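Local atomic coordinates of protein (sliding clamp) (Enterobacteria phage RB69, PDB entry 1B77), a protein that probably encircles DNA as a trimeric ring and tethers the phage DNA polymerase to its template, acting as the processivity factor of the replisome. Residues A201-A207 and M220-H226. Residues are numbered along the deposited sequence.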
ATOM      1  N   ALA A 201     -30.036  31.214 -10.712  1.00 37.70           N
ATOM      2  CA  ALA A 201     -30.598  32.364 -11.416  1.00 38.69           C
ATOM      3  C   ALA A 201     -30.820  31.910 -12.844  1.00 39.12           C
ATOM      4  O   ALA A 201     -29.926  32.009 -13.683  1.00 39.25           O
ATOM      5  CB  ALA A 201     -29.633  33.544 -11.382  1.00 38.65           C
ATOM      6  N   GLY A 202     -32.016  31.403 -13.114  1.00 39.83           N
ATOM      7  CA  GLY A 202     -32.314  30.915 -14.444  1.00 40.48           C
ATOM      8  C   GLY A 202     -31.519  29.649 -14.707  1.00 41.03           C
ATOM      9  O   GLY A 202     -31.509  28.720 -13.889  1.00 41.19           O
ATOM     10  N   ASP A 203     -30.835  29.623 -15.846  1.00 41.44           N
ATOM     11  CA  ASP A 203     -30.031  28.481 -16.261  1.00 41.80           C
ATOM     12  C   ASP A 203     -28.674  28.446 -15.552  1.00 41.30           C
ATOM     13  O   ASP A 203     -27.849  27.569 -15.815  1.00 41.40           O
ATOM     14  CB  ASP A 203     -29.806  28.562 -17.767  1.00 43.29           C
ATOM     15  CG  ASP A 203     -28.953  29.760 -18.151  1.00 44.47           C
ATOM     16  OD1 ASP A 203     -29.105  30.824 -17.508  1.00 45.20           O
ATOM     17  OD2 ASP A 203     -28.140  29.642 -19.094  1.00 45.48           O
ATOM     18  N   LYS A 204     -28.432  29.399 -14.660  1.00 40.42           N
ATOM     19  CA  LYS A 204     -27.162  29.441 -13.951  1.00 39.42           C
ATOM     20  C   LYS A 204     -27.286  28.954 -12.520  1.00 38.30           C
ATOM     21  O   LYS A 204     -28.077  29.478 -11.737  1.00 38.45           O
ATOM     22  CB  LYS A 204     -26.594  30.858 -13.984  1.00 39.83           C
ATOM     23  CG  LYS A 204     -26.385  31.351 -15.394  1.00 40.50           C
ATOM     24  CD  LYS A 204     -25.569  32.612 -15.430  1.00 41.28           C
ATOM     25  CE  LYS A 204     -25.172  32.946 -16.855  1.00 41.59           C
ATOM     26  NZ  LYS A 204     -24.281  34.137 -16.889  1.00 42.23           N
ATOM     27  N   VAL A 205     -26.500  27.935 -12.193  1.00 36.73           N
ATOM     28  CA  VAL A 205     -26.504  27.358 -10.859  1.00 35.05           C
ATOM     29  C   VAL A 205     -25.080  27.098 -10.396  1.00 34.19           C
ATOM     30  O   VAL A 205     -24.232  26.674 -11.173  1.00 33.72           O
ATOM     31  CB  VAL A 205     -27.294  26.035 -10.826  1.00 34.74           C
ATOM     32  CG1 VAL A 205     -28.775  26.323 -10.976  1.00 34.88           C
ATOM     33  CG2 VAL A 205     -26.829  25.122 -11.944  1.00 34.21           C
ATOM     34  N   ALA A 206     -24.823  27.370  -9.124  1.00 33.49           N
ATOM     35  CA  ALA A 206     -23.502  27.154  -8.554  1.00 32.80           C
ATOM     36  C   ALA A 206     -23.625  26.983  -7.055  1.00 32.40           C
ATOM     37  O   ALA A 206     -24.645  27.336  -6.459  1.00 32.28           O
ATOM     38  CB  ALA A 206     -22.581  28.328  -8.881  1.00 32.84           C
ATOM     39  N   ALA A 207     -22.579  26.438  -6.449  1.00 31.92           N
ATOM     40  CA  ALA A 207     -22.557  26.206  -5.015  1.00 31.65           C
ATOM     41  C   ALA A 207     -21.229  26.660  -4.441  1.00 31.54           C
ATOM     42  O   ALA A 207     -20.195  26.606  -5.110  1.00 31.82           O
ATOM     43  CB  ALA A 207     -22.761  24.722  -4.723  1.00 31.26           C
ATOM     44  N   MET A 220     -22.880  23.674 -10.935  1.00 32.03           N
ATOM     45  CA  MET A 220     -23.876  22.621 -10.814  1.00 32.92           C
ATOM     46  C   MET A 220     -24.373  22.170 -12.184  1.00 33.01           C
ATOM     47  O   MET A 220     -24.200  22.870 -13.180  1.00 32.62           O
ATOM     48  CB  MET A 220     -25.036  23.089  -9.933  1.00 34.00           C
ATOM     49  CG  MET A 220     -24.611  23.358  -8.491  1.00 35.38           C
ATOM     50  SD  MET A 220     -25.973  23.911  -7.446  1.00 37.81           S
ATOM     51  CE  MET A 220     -25.399  23.399  -5.887  1.00 36.93           C
ATOM     52  N   GLU A 221     -24.983  20.993 -12.221  1.00 33.59           N
ATOM     53  CA  GLU A 221     -25.472  20.403 -13.463  1.00 34.38           C
ATOM     54  C   GLU A 221     -26.679  21.065 -14.116  1.00 34.55           C
ATOM     55  O   GLU A 221     -27.453  21.767 -13.466  1.00 34.09           O
ATOM     56  CB  GLU A 221     -25.763  18.921 -13.241  1.00 34.75           C
ATOM     57  CG  GLU A 221     -24.562  18.171 -12.698  1.00 35.40           C
ATOM     58  CD  GLU A 221     -23.324  18.427 -13.520  1.00 35.75           C
ATOM     59  OE1 GLU A 221     -23.362  18.159 -14.738  1.00 36.13           O
ATOM     60  OE2 GLU A 221     -22.315  18.906 -12.953  1.00 36.14           O
ATOM     61  N   ALA A 222     -26.824  20.818 -15.417  1.00 35.01           N
ATOM     62  CA  ALA A 222     -27.918  21.373 -16.204  1.00 35.77           C
ATOM     63  C   ALA A 222     -29.273  20.819 -15.776  1.00 36.21           C
ATOM     64  O   ALA A 222     -30.297  21.477 -15.942  1.00 36.14           O
ATOM     65  CB  ALA A 222     -27.682  21.100 -17.689  1.00 35.55           C
ATOM     66  N   ASP A 223     -29.282  19.613 -15.219  1.00 37.13           N
ATOM     67  CA  ASP A 223     -30.536  19.017 -14.780  1.00 38.23           C
ATOM     68  C   ASP A 223     -30.990  19.549 -13.425  1.00 38.72           C
ATOM     69  O   ASP A 223     -31.941  19.039 -12.827  1.00 38.74           O
ATOM     70  CB  ASP A 223     -30.426  17.490 -14.754  1.00 38.98           C
ATOM     71  CG  ASP A 223     -29.125  17.004 -14.148  1.00 40.01           C
ATOM     72  OD1 ASP A 223     -28.044  17.462 -14.591  1.00 40.91           O
ATOM     73  OD2 ASP A 223     -29.186  16.154 -13.237  1.00 40.60           O
ATOM     74  N   SER A 224     -30.307  20.580 -12.938  1.00 38.91           N
ATOM     75  CA  SER A 224     -30.683  21.196 -11.674  1.00 39.26           C
ATOM     76  C   SER A 224     -31.964  21.978 -11.950  1.00 39.45           C
ATOM     77  O   SER A 224     -32.217  22.384 -13.086  1.00 39.37           O
ATOM     78  CB  SER A 224     -29.597  22.174 -11.201  1.00 39.17           C
ATOM     79  OG  SER A 224     -28.353  21.534 -10.994  1.00 39.29           O
ATOM     80  N   THR A 225     -32.771  22.184 -10.916  1.00 39.75           N
ATOM     81  CA  THR A 225     -34.010  22.944 -11.042  1.00 40.13           C
ATOM     82  C   THR A 225     -34.250  23.704  -9.744  1.00 40.50           C
ATOM     83  O   THR A 225     -33.951  23.197  -8.665  1.00 40.36           O
ATOM     84  CB  THR A 225     -35.231  22.026 -11.304  1.00 40.06           C
ATOM     85  OG1 THR A 225     -35.314  21.033 -10.274  1.00 39.71           O
ATOM     86  CG2 THR A 225     -35.113  21.345 -12.661  1.00 40.07           C
ATOM     87  N   HIS A 226     -34.776  24.922  -9.853  1.00 41.09           N
ATOM     88  CA  HIS A 226     -35.066  25.739  -8.678  1.00 41.64           C
ATOM     89  C   HIS A 226     -36.214  26.712  -8.942  1.00 42.49           C
ATOM     90  O   HIS A 226     -36.573  26.966 -10.092  1.00 42.19           O
ATOM     91  CB  HIS A 226     -33.831  26.532  -8.258  1.00 40.98           C
ATOM     92  CG  HIS A 226     -33.412  27.562  -9.255  1.00 40.55           C
ATOM     93  ND1 HIS A 226     -32.716  27.247 -10.406  1.00 40.56           N
ATOM     94  CD2 HIS A 226     -33.607  28.899  -9.290  1.00 40.16           C
ATOM     95  CE1 HIS A 226     -32.499  28.351 -11.101  1.00 40.12           C
ATOM     96  NE2 HIS A 226     -33.028  29.365 -10.448  1.00 40.25           N
TER
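Val205, just past the hairpin turn, points its side chain into the curve of residues 220-226. Its chi1 of -71° (m) sets CG2 3.4 Å from Met220 CB and 3.7 Å from Glu221 O, while CG1 lies 4.1 Å from His226 ND1, so the two methyls face different parts of the curved chain. One backbone hydrogen bond joins the segments, Met220 N to Val205 O (3.3 Å, nearly straight); beyond it the chains diverge and side chains fill the gap. Met220, in an m, t, t conformation, runs extended along Ala206 and Ala207, its SD 3.8 Å from Ala206 O. The type I turn from Glu221 to Ser224 reverses the chain, and Ser224, with chi1 m, donates a hydrogen bond from OG to Glu221 O (2.6 Å). His226 takes chi1 p and reaches the type II' turn of Ala201 to Lys204, whose second residue, Gly202, takes the positive phi that such a turn requires; Gly202 O meets the ring edge at CE1, 3.0 Å away. The contact spans two antiparallel sheets: strand 204-210 lies between strands 194-201 and 215-219 in one, whereas strand 225-226 borders strand 178-183 in the other. Between them Met220 packs on Leu198, Phe180 and Ile182, and backbone hydrogen bonds of Glu221 with Val181 and of Thr225 with Asn179 carry the chain onto the second sheet, where Ser224 OG also hydrogen-bonds to Val181 N.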